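Local coordinates for trans-2-enoyl-CoA reductase [NADH] (Treponema denticola, PDB 4GGP), which reduces the carbon-carbon double bond of enoyl-CoA thioesters such as crotonyl-CoA with NADH, as part of fatty acid synthesis, at residues G170-G175 with A190-D195; A231-G236 with K251-L256; Q241-K246 with V287-P292; G279-A284 with S297-M302. All coordinates share one frame; numbering follows the deposited sequence.

Overall arrangement
The four contacts belong to the catalytic region of a monomeric Rossmann-like reductase; contacts 2, 3 and 4 hold substrate, NAD or active-site residues, while contact 1 lies outside them, the Phe173 side chain about 8 Å from that of Tyr244. Contact 2 joins the central sheet to helix 248-266 and holds Tyr234 (substrate) and Lys253 (NAD). Contact 3 carries Tyr244, the inferred proton donor; Tyr244 CE1 comes within 3.7 Å of Tyr234 CD2 of contact 2. Contact 1, in the outlying hairpin, reaches contact 3 through Phe173, whose CE2 lies 3.5 Å from Pro289 CB. Contact 4 shares helix 291-305 with contact 3; from its loop, Gly279 N comes within 3.3 Å of Tyr234 CE1.

Contact 1: G170-G175 with A190-D195; sequences GKTFTG and AEPAND
Phe173 and Ala190 form an antiparallel hydrogen-bonded pair at the open end of the two-stranded hairpin made by strands 173-178 and 185-190. Phe173 N donates to Ala190 O over 2.8 Å with an N-H...O angle of 169°, and Ala190 N returns the bond to Phe173 O, also at 2.8 Å. One residue earlier, Thr172 uses both branches. Its chi1 of -65° sets CG2 anti to the backbone N, which brings the methyl to 3.3 Å from Ala190 O, while OG1 turns to the other neighbour and meets Pro192 CD at 3.2 Å. The proline ring tucks into the bend of the facing chain: CG packs against Gly170 O at 3.2 Å and lies 3.5 Å from Thr172 N, and CB faces Gly170 N.

Further out, Thr174 OG1 is hydrogen-bonded to Ser189 OG, Ala193 shares a backbone bond with Pro168, and Asn194 caps helix 195-205 through Glu197 N. The Phe173 ring leads away from Ala190 toward helix 241-244 and the loop ahead of helix 291-305.

In strand register Pro192 falls opposite Lys171, where the next hydrogen-bonded pair would form. Proline has no N-H to donate, which is consistent with the pairing stopping here; in its place come van der Waals contacts of the ring with carbonyls and a threonine, and the chain turns off toward the helix.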
loop_
_atom_site.group_PDB
_atom_site.type_symbol
_atom_site.label_atom_id
_atom_site.label_comp_id
_atom_site.label_asym_id
_atom_site.label_seq_id
_atom_site.Cartn_x
_atom_site.Cartn_y
_atom_site.Cartn_z
ATOM N N GLY A 170 -0.253 3.712 27.517
ATOM C CA GLY A 170 -0.436 3.338 28.908
ATOM C C GLY A 170 0.189 2.005 29.278
ATOM O O GLY A 170 1.137 1.958 30.062
ATOM N N LYS A 171 -0.340 0.922 28.717
ATOM C CA LYS A 171 0.158 -0.420 29.018
ATOM C C LYS A 171 0.989 -1.022 27.875
ATOM O O LYS A 171 0.618 -0.915 26.706
ATOM C CB LYS A 171 -1.011 -1.351 29.360
ATOM C CG LYS A 171 -0.577 -2.728 29.821
ATOM C CD LYS A 171 -1.294 -3.832 29.064
ATOM C CE LYS A 171 -2.635 -4.165 29.692
ATOM N NZ LYS A 171 -3.129 -5.497 29.235
ATOM N N THR A 172 2.110 -1.653 28.225
ATOM C CA THR A 172 2.963 -2.353 27.259
ATOM C C THR A 172 2.193 -3.450 26.522
ATOM O O THR A 172 1.392 -4.166 27.127
ATOM C CB THR A 172 4.187 -3.002 27.958
ATOM O OG1 THR A 172 5.028 -1.982 28.504
ATOM C CG2 THR A 172 4.999 -3.840 26.977
ATOM N N PHE A 173 2.437 -3.578 25.219
ATOM C CA PHE A 173 1.751 -4.571 24.399
ATOM C C PHE A 173 2.659 -5.754 24.072
ATOM O O PHE A 173 3.695 -5.595 23.422
ATOM C CB PHE A 173 1.236 -3.916 23.117
ATOM C CG PHE A 173 0.593 -4.873 22.158
ATOM C CD1 PHE A 173 -0.631 -5.450 22.448
ATOM C CD2 PHE A 173 1.205 -5.180 20.954
ATOM C CE1 PHE A 173 -1.226 -6.325 21.565
ATOM C CE2 PHE A 173 0.616 -6.056 20.068
ATOM C CZ PHE A 173 -0.602 -6.630 20.373
ATOM N N THR A 174 2.259 -6.939 24.527
ATOM C CA THR A 174 3.041 -8.158 24.340
ATOM C C THR A 174 2.222 -9.226 23.616
ATOM O O THR A 174 1.016 -9.341 23.827
ATOM C CB THR A 174 3.503 -8.730 25.700
ATOM O OG1 THR A 174 4.090 -7.686 26.486
ATOM C CG2 THR A 174 4.520 -9.853 25.506
ATOM N N GLY A 175 2.881 -10.008 22.765
ATOM C CA GLY A 175 2.216 -11.089 22.064
ATOM C C GLY A 175 3.180 -12.011 21.339
ATOM O O GLY A 175 4.363 -11.699 21.188
ATOM N N ALA A 190 6.024 -4.163 22.880
ATOM C CA ALA A 190 6.114 -2.760 22.526
ATOM C C ALA A 190 5.706 -1.949 23.748
ATOM O O ALA A 190 4.569 -2.039 24.214
ATOM C CB ALA A 190 5.208 -2.447 21.345
ATOM N N GLU A 191 6.649 -1.181 24.279
ATOM C CA GLU A 191 6.405 -0.359 25.457
ATOM C C GLU A 191 5.626 0.888 25.060
ATOM O O GLU A 191 5.774 1.374 23.941
ATOM C CB GLU A 191 7.734 0.004 26.125
ATOM C CG GLU A 191 8.434 -1.198 26.741
ATOM C CD GLU A 191 9.944 -1.122 26.640
ATOM O OE1 GLU A 191 10.500 -0.012 26.779
ATOM O OE2 GLU A 191 10.573 -2.176 26.414
ATOM N N PRO A 192 4.781 1.402 25.970
ATOM C CA PRO A 192 3.905 2.538 25.669
ATOM C C PRO A 192 4.684 3.755 25.192
ATOM O O PRO A 192 5.737 4.071 25.742
ATOM C CB PRO A 192 3.238 2.835 27.013
ATOM C CG PRO A 192 3.323 1.563 27.768
ATOM C CD PRO A 192 4.614 0.936 27.357
ATOM N N ALA A 193 4.169 4.422 24.167
ATOM C CA ALA A 193 4.835 5.588 23.607
ATOM C C ALA A 193 4.627 6.805 24.493
ATOM O O ALA A 193 3.706 6.839 25.310
ATOM C CB ALA A 193 4.318 5.868 22.204
ATOM N N ASN A 194 5.489 7.802 24.327
ATOM C CA ASN A 194 5.302 9.085 24.987
ATOM C C ASN A 194 4.601 10.073 24.056
ATOM O O ASN A 194 4.165 9.703 22.965
ATOM C CB ASN A 194 6.639 9.639 25.490
ATOM C CG ASN A 194 7.686 9.728 24.400
ATOM O OD1 ASN A 194 7.413 10.189 23.293
ATOM N ND2 ASN A 194 8.900 9.280 24.708
ATOM N N ASP A 195 4.495 11.326 24.482
ATOM C CA ASP A 195 3.815 12.341 23.683
ATOM C C ASP A 195 4.587 12.717 22.425
ATOM O O ASP A 195 3.995 12.915 21.367
ATOM C CB ASP A 195 3.533 13.589 24.515
ATOM C CG ASP A 195 2.365 13.405 25.455
ATOM O OD1 ASP A 195 1.530 12.512 25.200
ATOM O OD2 ASP A 195 2.282 14.154 26.447
#

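Contact 2: A231-G236 with K251-L256; sequences AYSYIG and KAKEHL
Lys253 runs its aliphatic chain past Ser233 and finishes with NZ in a salt bridge to Glu257 OE2, one turn further along helix 248-266. The chain leaves the helix extended, chi1 177° and chi2 180°, then bends twice. Its straight part thus passes alongside Ser233 and Tyr234: CG lies 3.8 Å from Ser233 OG, and CD is 4.0 Å from Tyr234 O. Ile235 CG1 borders the same methylene at 4.4 Å.

At Ala231 the meeting is mainly apolar. Leu256 places both methyls over Ala231 CB, CD2 at 4.0 Å and CD1 at 4.1 Å, and Trp210 of helix 208-219 packs on both residues. Strand 231-233 and helix 251-256 run nearly antiparallel, at 151°, with axes 10.3 Å apart, as when a helix covers a Rossmann-like parallel sheet. Backbone bonds to strand 270-276 hold Ala231 and Ser233 in that sheet.

Side chains alternate: Tyr232 and Tyr234 point away from the helix, their hydroxyls bound to Ser66 OG and Glu344 OE2. Apolar packing of Ala231 and Leu256 thus bridges helix and sheet, while the methylenes of the NAD-binding Lys253 lie along Ser233 and the backbone of the substrate-binding Tyr234.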
loop_
_atom_site.group_PDB
_atom_site.type_symbol
_atom_site.label_atom_id
_atom_site.label_comp_id
_atom_site.label_asym_id
_atom_site.label_seq_id
_atom_site.Cartn_x
_atom_site.Cartn_y
_atom_site.Cartn_z
ATOM N N ALA A 231 -7.515 7.699 0.835
ATOM C CA ALA A 231 -6.308 7.346 1.574
ATOM C C ALA A 231 -6.481 5.936 2.128
ATOM O O ALA A 231 -7.534 5.598 2.662
ATOM C CB ALA A 231 -6.058 8.332 2.699
ATOM N N TYR A 232 -5.454 5.110 1.979
ATOM C CA TYR A 232 -5.525 3.732 2.448
ATOM C C TYR A 232 -5.147 3.632 3.921
ATOM O O TYR A 232 -4.262 4.344 4.398
ATOM C CB TYR A 232 -4.633 2.823 1.601
ATOM C CG TYR A 232 -5.058 2.730 0.155
ATOM C CD1 TYR A 232 -6.403 2.735 -0.194
ATOM C CD2 TYR A 232 -4.119 2.638 -0.861
ATOM C CE1 TYR A 232 -6.796 2.649 -1.512
ATOM C CE2 TYR A 232 -4.506 2.549 -2.185
ATOM C CZ TYR A 232 -5.848 2.561 -2.500
ATOM O OH TYR A 232 -6.243 2.473 -3.808
ATOM N N SER A 233 -5.835 2.748 4.632
ATOM C CA SER A 233 -5.624 2.545 6.059
ATOM C C SER A 233 -5.918 1.086 6.429
ATOM O O SER A 233 -6.200 0.259 5.556
ATOM C CB SER A 233 -6.525 3.487 6.864
ATOM O OG SER A 233 -6.196 3.475 8.243
ATOM N N TYR A 234 -5.858 0.780 7.719
ATOM C CA TYR A 234 -6.068 -0.585 8.197
ATOM C C TYR A 234 -6.720 -0.548 9.575
ATOM O O TYR A 234 -6.373 0.286 10.406
ATOM C CB TYR A 234 -4.726 -1.330 8.250
ATOM C CG TYR A 234 -4.824 -2.791 8.629
ATOM C CD1 TYR A 234 -5.631 -3.660 7.910
ATOM C CD2 TYR A 234 -4.088 -3.309 9.690
ATOM C CE1 TYR A 234 -5.722 -4.991 8.239
ATOM C CE2 TYR A 234 -4.175 -4.652 10.029
ATOM C CZ TYR A 234 -4.995 -5.485 9.295
ATOM O OH TYR A 234 -5.103 -6.817 9.608
ATOM N N ILE A 235 -7.678 -1.436 9.810
ATOM C CA ILE A 235 -8.326 -1.526 11.117
ATOM C C ILE A 235 -7.841 -2.761 11.880
ATOM O O ILE A 235 -7.471 -2.672 13.052
ATOM C CB ILE A 235 -9.867 -1.505 10.998
ATOM C CG1 ILE A 235 -10.360 -0.060 10.842
ATOM C CG2 ILE A 235 -10.519 -2.155 12.211
ATOM C CD1 ILE A 235 -11.849 0.062 10.624
ATOM N N GLY A 236 -7.833 -3.908 11.210
ATOM C CA GLY A 236 -7.256 -5.112 11.775
ATOM C C GLY A 236 -8.132 -5.885 12.748
ATOM O O GLY A 236 -9.259 -5.490 13.029
ATOM N N LYS A 251 -4.297 6.666 16.668
ATOM C CA LYS A 251 -4.407 8.119 16.746
ATOM C C LYS A 251 -4.184 8.771 15.389
ATOM O O LYS A 251 -4.856 9.741 15.040
ATOM C CB LYS A 251 -3.435 8.683 17.780
ATOM C CG LYS A 251 -3.840 8.379 19.208
ATOM C CD LYS A 251 -5.191 8.992 19.541
ATOM C CE LYS A 251 -5.762 8.412 20.827
ATOM N NZ LYS A 251 -6.094 6.965 20.682
ATOM N N ALA A 252 -3.237 8.236 14.625
ATOM C CA ALA A 252 -2.980 8.747 13.288
ATOM C C ALA A 252 -4.161 8.450 12.368
ATOM O O ALA A 252 -4.495 9.255 11.499
ATOM C CB ALA A 252 -1.706 8.153 12.728
ATOM N N LYS A 253 -4.785 7.290 12.567
ATOM C CA LYS A 253 -5.961 6.902 11.794
ATOM C C LYS A 253 -7.117 7.863 12.044
ATOM O O LYS A 253 -7.768 8.318 11.106
ATOM C CB LYS A 253 -6.395 5.473 12.136
ATOM C CG LYS A 253 -7.671 5.032 11.422
ATOM C CD LYS A 253 -8.066 3.605 11.791
ATOM C CE LYS A 253 -8.576 3.514 13.221
ATOM N NZ LYS A 253 -9.856 4.255 13.396
ATOM N N GLU A 254 -7.366 8.157 13.317
ATOM C CA GLU A 254 -8.398 9.111 13.705
ATOM C C GLU A 254 -8.161 10.475 13.071
ATOM O O GLU A 254 -9.107 11.155 12.667
ATOM C CB GLU A 254 -8.464 9.246 15.226
ATOM C CG GLU A 254 -9.007 8.018 15.932
ATOM C CD GLU A 254 -9.054 8.185 17.439
ATOM O OE1 GLU A 254 -8.188 8.900 17.986
ATOM O OE2 GLU A 254 -9.961 7.604 18.076
ATOM N N HIS A 255 -6.896 10.873 12.981
ATOM C CA HIS A 255 -6.549 12.137 12.345
ATOM C C HIS A 255 -6.852 12.066 10.851
ATOM O O HIS A 255 -7.387 13.009 10.268
ATOM C CB HIS A 255 -5.072 12.471 12.580
ATOM C CG HIS A 255 -4.654 13.799 12.023
ATOM N ND1 HIS A 255 -4.345 13.984 10.694
ATOM C CD2 HIS A 255 -4.482 15.002 12.621
ATOM C CE1 HIS A 255 -4.008 15.246 10.493
ATOM N NE2 HIS A 255 -4.081 15.884 11.646
ATOM N N LEU A 256 -6.510 10.937 10.238
ATOM C CA LEU A 256 -6.746 10.726 8.817
ATOM C C LEU A 256 -8.245 10.745 8.509
ATOM O O LEU A 256 -8.677 11.309 7.502
ATOM C CB LEU A 256 -6.129 9.398 8.380
ATOM C CG LEU A 256 -6.009 9.124 6.880
ATOM C CD1 LEU A 256 -4.841 9.890 6.292
ATOM C CD2 LEU A 256 -5.858 7.630 6.618
#

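Contact 3: Q241-K246 with V287-P292; sequences QALYRK and VIPVIP
Leu243 pushes its CD1 methyl into the hollow between Ile288 and Pro289. It reaches Ile288 CG2 at 3.5 Å, the tightest approach between the two segments, and Pro289 CD at 4.4 Å. The leucine chain is stretched for this reach: chi2 is -168°, so CD1 lies anti to CA and forms the foremost bump of the short helix 241-244. Leu243 and Ile288 lie flank to flank, pointing opposite ways.

A second bump is the Tyr244 ring, which enters beside Leu243. Ile291 reaches in against it and touches CE2 with CD1 at 4.1 Å, approaching obliquely to the ring, and Ile288 CD1 lies 4.4 Å from the phenolic OH. Ile288 therefore serves both residues with different branches, CG2 for the leucine and CD1 for the tyrosine. The packing across this interface is almost wholly apolar, the phenolic OH being the one polar atom in it, with four of the five touching residues buried. Behind it, the short helix is drawn closed by Gln241 O, which accepts from Arg245 N at 2.9 Å and from Lys246 N at 3.0 Å.

Tyr244, inferred to be the proton donor, also meets Tyr234 edge-to-face. The hydrophobic surface thus borders the end of its side chain, while the substrate-binding Tyr234 packs against its ring.

In the fold, the contact joins the short helix between strand 227-233 and helix 248-266 to the loop and first turn of helix 291-305. Leu166 and Pro168 add to the packing on Ile288 and Leu243, Thr240 touches Ile291, and Pro292 rests on Thr177 of strand 173-178.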
loop_
_atom_site.group_PDB
_atom_site.type_symbol
_atom_site.label_atom_id
_atom_site.label_comp_id
_atom_site.label_asym_id
_atom_site.label_seq_id
_atom_site.Cartn_x
_atom_site.Cartn_y
_atom_site.Cartn_z
ATOM N N GLN A 241 -5.852 -4.476 18.491
ATOM C CA GLN A 241 -6.517 -3.186 18.676
ATOM C C GLN A 241 -5.718 -2.245 19.579
ATOM O O GLN A 241 -5.922 -1.033 19.560
ATOM C CB GLN A 241 -7.930 -3.369 19.236
ATOM C CG GLN A 241 -8.884 -4.132 18.326
ATOM C CD GLN A 241 -9.313 -3.348 17.090
ATOM O OE1 GLN A 241 -8.871 -2.221 16.863
ATOM N NE2 GLN A 241 -10.185 -3.950 16.286
ATOM N N ALA A 242 -4.807 -2.810 20.364
ATOM C CA ALA A 242 -3.973 -2.019 21.262
ATOM C C ALA A 242 -3.072 -1.063 20.491
ATOM O O ALA A 242 -2.689 -0.014 21.006
ATOM C CB ALA A 242 -3.138 -2.929 22.155
ATOM N N LEU A 243 -2.730 -1.432 19.260
ATOM C CA LEU A 243 -1.895 -0.586 18.414
ATOM C C LEU A 243 -2.718 0.160 17.363
ATOM O O LEU A 243 -2.497 1.347 17.115
ATOM C CB LEU A 243 -0.810 -1.418 17.724
ATOM C CG LEU A 243 0.065 -2.285 18.629
ATOM C CD1 LEU A 243 1.259 -2.819 17.860
ATOM C CD2 LEU A 243 0.523 -1.506 19.851
ATOM N N TYR A 244 -3.670 -0.541 16.755
ATOM C CA TYR A 244 -4.412 0.002 15.621
ATOM C C TYR A 244 -5.658 0.800 16.001
ATOM O O TYR A 244 -6.183 1.557 15.185
ATOM C CB TYR A 244 -4.756 -1.110 14.626
ATOM C CG TYR A 244 -3.557 -1.581 13.837
ATOM C CD1 TYR A 244 -3.104 -0.863 12.739
ATOM C CD2 TYR A 244 -2.867 -2.730 14.198
ATOM C CE1 TYR A 244 -2.004 -1.280 12.015
ATOM C CE2 TYR A 244 -1.765 -3.156 13.477
ATOM C CZ TYR A 244 -1.340 -2.426 12.389
ATOM O OH TYR A 244 -0.249 -2.844 11.670
ATOM N N ARG A 245 -6.126 0.638 17.233
ATOM C CA ARG A 245 -7.236 1.451 17.724
ATOM C C ARG A 245 -6.794 2.443 18.801
ATOM O O ARG A 245 -7.060 3.641 18.696
ATOM C CB ARG A 245 -8.373 0.571 18.248
ATOM C CG ARG A 245 -9.576 1.356 18.748
ATOM C CD ARG A 245 -10.741 0.447 19.103
ATOM N NE ARG A 245 -11.943 1.207 19.436
ATOM C CZ ARG A 245 -12.870 1.566 18.552
ATOM N NH1 ARG A 245 -12.736 1.236 17.276
ATOM N NH2 ARG A 245 -13.933 2.254 18.946
ATOM N N LYS A 246 -6.110 1.944 19.828
ATOM C CA LYS A 246 -5.718 2.780 20.958
ATOM C C LYS A 246 -4.211 2.981 21.078
ATOM O O LYS A 246 -3.731 3.463 22.111
ATOM C CB LYS A 246 -6.292 2.225 22.267
ATOM C CG LYS A 246 -7.695 2.717 22.567
ATOM C CD LYS A 246 -8.581 1.606 23.117
ATOM C CE LYS A 246 -10.032 2.063 23.226
ATOM N NZ LYS A 246 -10.956 1.266 22.358
ATOM N N VAL A 287 8.312 -5.928 13.078
ATOM C CA VAL A 287 8.613 -5.272 14.351
ATOM C C VAL A 287 7.381 -5.142 15.248
ATOM O O VAL A 287 7.473 -4.686 16.387
ATOM C CB VAL A 287 9.255 -3.878 14.151
ATOM C CG1 VAL A 287 10.280 -3.924 13.031
ATOM C CG2 VAL A 287 8.191 -2.834 13.859
ATOM N N ILE A 288 6.228 -5.547 14.731
ATOM C CA ILE A 288 4.993 -5.460 15.495
ATOM C C ILE A 288 4.635 -6.820 16.087
ATOM O O ILE A 288 4.621 -7.825 15.379
ATOM C CB ILE A 288 3.827 -4.958 14.617
ATOM C CG1 ILE A 288 4.110 -3.543 14.109
ATOM C CG2 ILE A 288 2.521 -4.996 15.386
ATOM C CD1 ILE A 288 4.024 -3.417 12.604
ATOM N N PRO A 289 4.361 -6.856 17.400
ATOM C CA PRO A 289 3.918 -8.095 18.041
ATOM C C PRO A 289 2.606 -8.579 17.427
ATOM O O PRO A 289 1.801 -7.751 16.993
ATOM C CB PRO A 289 3.700 -7.675 19.497
ATOM C CG PRO A 289 4.556 -6.466 19.682
ATOM C CD PRO A 289 4.512 -5.754 18.365
ATOM N N VAL A 290 2.421 -9.898 17.380
ATOM C CA VAL A 290 1.209 -10.548 16.860
ATOM C C VAL A 290 1.085 -10.552 15.330
ATOM O O VAL A 290 0.753 -11.584 14.744
ATOM C CB VAL A 290 -0.092 -9.999 17.506
ATOM C CG1 VAL A 290 -1.303 -10.751 16.989
ATOM C CG2 VAL A 290 -0.019 -10.094 19.023
ATOM N N ILE A 291 1.362 -9.412 14.694
ATOM C CA ILE A 291 1.099 -9.239 13.259
ATOM C C ILE A 291 1.636 -10.338 12.324
ATOM O O ILE A 291 0.872 -10.874 11.522
ATOM C CB ILE A 291 1.491 -7.822 12.740
ATOM C CG1 ILE A 291 0.442 -6.792 13.158
ATOM C CG2 ILE A 291 1.610 -7.817 11.227
ATOM C CD1 ILE A 291 -0.921 -7.018 12.536
ATOM N N PRO A 292 2.932 -10.693 12.425
ATOM C CA PRO A 292 3.399 -11.729 11.493
ATOM C C PRO A 292 2.737 -13.094 11.714
ATOM O O PRO A 292 2.599 -13.860 10.760
ATOM C CB PRO A 292 4.903 -11.807 11.780
ATOM C CG PRO A 292 5.244 -10.479 12.363
ATOM C CD PRO A 292 4.051 -10.111 13.190
#

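Contact 4: G279-A284 with S297-M302; sequences GLVTRA and SLFKVM
Phe299 projects from helix 291-305 with its ring edge toward the loop that holds Gly279, Leu280 and Val281. Val281 CG2 sits at that edge, near the ring plane, 4.0 Å from CE2, and the two side chains cross at about a right angle. Gly279 O also lies near the ring plane, 4.2 Å from CE1. Leu280 crosses the phenylalanine at about a right angle too, but its CD2 approaches CE1 obliquely, at 4.2 Å. The leucine starts out pointing away from the helix, and its chain turns back enough to bring this methyl near the ring. Phe299 likewise leaves the helix at a slant; chi1 of -70°, with CG beside the backbone N, swings the ring over to the loop. The valine and the glycine carbonyl thus meet opposite sides of the ring's far end. Leu298 adds a looser touch, CD2 at 4.4 Å from Gly279 O.

Beyond the two segments His308 packs edge-to-face with Phe299, and Asp377 of helix 371-380 touches both Phe299 and Val281. Glu344 OE1 accepts from Gly279 N, and Leu298 packs on Glu344, so the start of the loop is held by a polar bond beside the apolar contact.

Leu280, Val281 and Thr282 bind NAD. Their loop, after strand 270-276, has no regular secondary structure here and meets the helix mainly through van der Waals contacts round the Phe299 ring. The weakly positive C-H rim facing a carbonyl oxygen could at this long distance be at most mildly favourable, and the buried phenylalanine probably gives the NAD-binding loop a hydrophobic backing.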
loop_
_atom_site.group_PDB
_atom_site.type_symbol
_atom_site.label_atom_id
_atom_site.label_comp_id
_atom_site.label_asym_id
_atom_site.label_seq_id
_atom_site.Cartn_x
_atom_site.Cartn_y
_atom_site.Cartn_z
ATOM N N GLY A 279 -5.141 -6.801 5.568
ATOM C CA GLY A 279 -3.783 -6.905 6.070
ATOM C C GLY A 279 -2.893 -7.698 5.134
ATOM O O GLY A 279 -3.295 -8.739 4.617
ATOM N N LEU A 280 -1.685 -7.195 4.908
ATOM C CA LEU A 280 -0.715 -7.857 4.044
ATOM C C LEU A 280 0.678 -7.662 4.621
ATOM O O LEU A 280 0.855 -6.912 5.581
ATOM C CB LEU A 280 -0.785 -7.303 2.618
ATOM C CG LEU A 280 -2.076 -7.618 1.850
ATOM C CD1 LEU A 280 -2.112 -6.918 0.501
ATOM C CD2 LEU A 280 -2.262 -9.132 1.678
ATOM N N VAL A 281 1.660 -8.351 4.050
ATOM C CA VAL A 281 3.037 -8.233 4.511
ATOM C C VAL A 281 3.596 -6.871 4.121
ATOM O O VAL A 281 3.655 -6.535 2.938
ATOM C CB VAL A 281 3.936 -9.337 3.921
ATOM C CG1 VAL A 281 5.375 -9.156 4.388
ATOM C CG2 VAL A 281 3.422 -10.710 4.320
ATOM N N THR A 282 3.985 -6.084 5.122
ATOM C CA THR A 282 4.602 -4.781 4.881
ATOM C C THR A 282 6.021 -4.757 5.444
ATOM O O THR A 282 6.421 -5.663 6.175
ATOM C CB THR A 282 3.805 -3.624 5.526
ATOM O OG1 THR A 282 3.879 -3.722 6.953
ATOM C CG2 THR A 282 2.348 -3.647 5.084
ATOM N N ARG A 283 6.770 -3.714 5.104
ATOM C CA ARG A 283 8.140 -3.558 5.583
ATOM C C ARG A 283 8.190 -3.529 7.106
ATOM O O ARG A 283 9.105 -4.078 7.717
ATOM C CB ARG A 283 8.759 -2.277 5.021
ATOM C CG ARG A 283 10.191 -2.025 5.470
ATOM C CD ARG A 283 10.708 -0.685 4.963
ATOM N NE ARG A 283 12.072 -0.420 5.418
ATOM C CZ ARG A 283 13.163 -0.694 4.710
ATOM N NH1 ARG A 283 13.054 -1.237 3.506
ATOM N NH2 ARG A 283 14.363 -0.420 5.205
ATOM N N ALA A 284 7.189 -2.902 7.713
ATOM C CA ALA A 284 7.146 -2.756 9.165
ATOM C C ALA A 284 6.617 -3.987 9.920
ATOM O O ALA A 284 6.762 -4.068 11.139
ATOM C CB ALA A 284 6.334 -1.526 9.535
ATOM N N SER A 297 -1.562 -16.882 9.698
ATOM C CA SER A 297 -2.773 -17.632 10.024
ATOM C C SER A 297 -3.930 -17.199 9.127
ATOM O O SER A 297 -4.723 -18.026 8.680
ATOM C CB SER A 297 -3.146 -17.424 11.494
ATOM O OG SER A 297 -2.063 -17.778 12.344
ATOM N N LEU A 298 -4.010 -15.899 8.864
ATOM C CA LEU A 298 -5.037 -15.355 7.981
ATOM C C LEU A 298 -4.879 -15.953 6.590
ATOM O O LEU A 298 -5.845 -16.416 5.995
ATOM C CB LEU A 298 -4.921 -13.835 7.906
ATOM C CG LEU A 298 -6.028 -13.117 7.127
ATOM C CD1 LEU A 298 -7.339 -13.245 7.878
ATOM C CD2 LEU A 298 -5.677 -11.650 6.891
ATOM N N PHE A 299 -3.647 -15.941 6.087
ATOM C CA PHE A 299 -3.331 -16.474 4.769
ATOM C C PHE A 299 -3.756 -17.932 4.652
ATOM O O PHE A 299 -4.394 -18.323 3.674
ATOM C CB PHE A 299 -1.832 -16.348 4.466
ATOM C CG PHE A 299 -1.366 -14.924 4.243
ATOM C CD1 PHE A 299 -2.277 -13.885 4.153
ATOM C CD2 PHE A 299 -0.014 -14.632 4.132
ATOM C CE1 PHE A 299 -1.850 -12.579 3.952
ATOM C CE2 PHE A 299 0.422 -13.325 3.925
ATOM C CZ PHE A 299 -0.500 -12.301 3.837
ATOM N N LYS A 300 -3.402 -18.730 5.653
ATOM C CA LYS A 300 -3.785 -20.136 5.674
ATOM C C LYS A 300 -5.302 -20.276 5.573
ATOM O O LYS A 300 -5.812 -20.975 4.699
ATOM C CB LYS A 300 -3.282 -20.800 6.955
ATOM C CG LYS A 300 -3.606 -22.287 7.068
ATOM C CD LYS A 300 -2.762 -23.101 6.102
ATOM C CE LYS A 300 -2.921 -24.589 6.343
ATOM N NZ LYS A 300 -2.004 -25.377 5.476
ATOM N N VAL A 301 -6.012 -19.588 6.460
ATOM C CA VAL A 301 -7.462 -19.705 6.565
ATOM C C VAL A 301 -8.176 -19.209 5.310
ATOM O O VAL A 301 -9.116 -19.842 4.824
ATOM C CB VAL A 301 -7.987 -18.934 7.805
ATOM C CG1 VAL A 301 -9.501 -18.739 7.734
ATOM C CG2 VAL A 301 -7.585 -19.655 9.088
HETATM N N MSE A 302 -7.721 -18.079 4.774
HETATM C CA MSE A 302 -8.379 -17.508 3.609
HETATM C C MSE A 302 -8.047 -18.253 2.321
HETATM O O MSE A 302 -8.883 -18.341 1.426
HETATM C CB MSE A 302 -8.075 -16.010 3.488
HETATM C CG MSE A 302 -8.664 -15.200 4.635
HETATM SE SE MSE A 302 -8.519 -13.268 4.384
HETATM C CE MSE A 302 -10.022 -12.996 3.176
#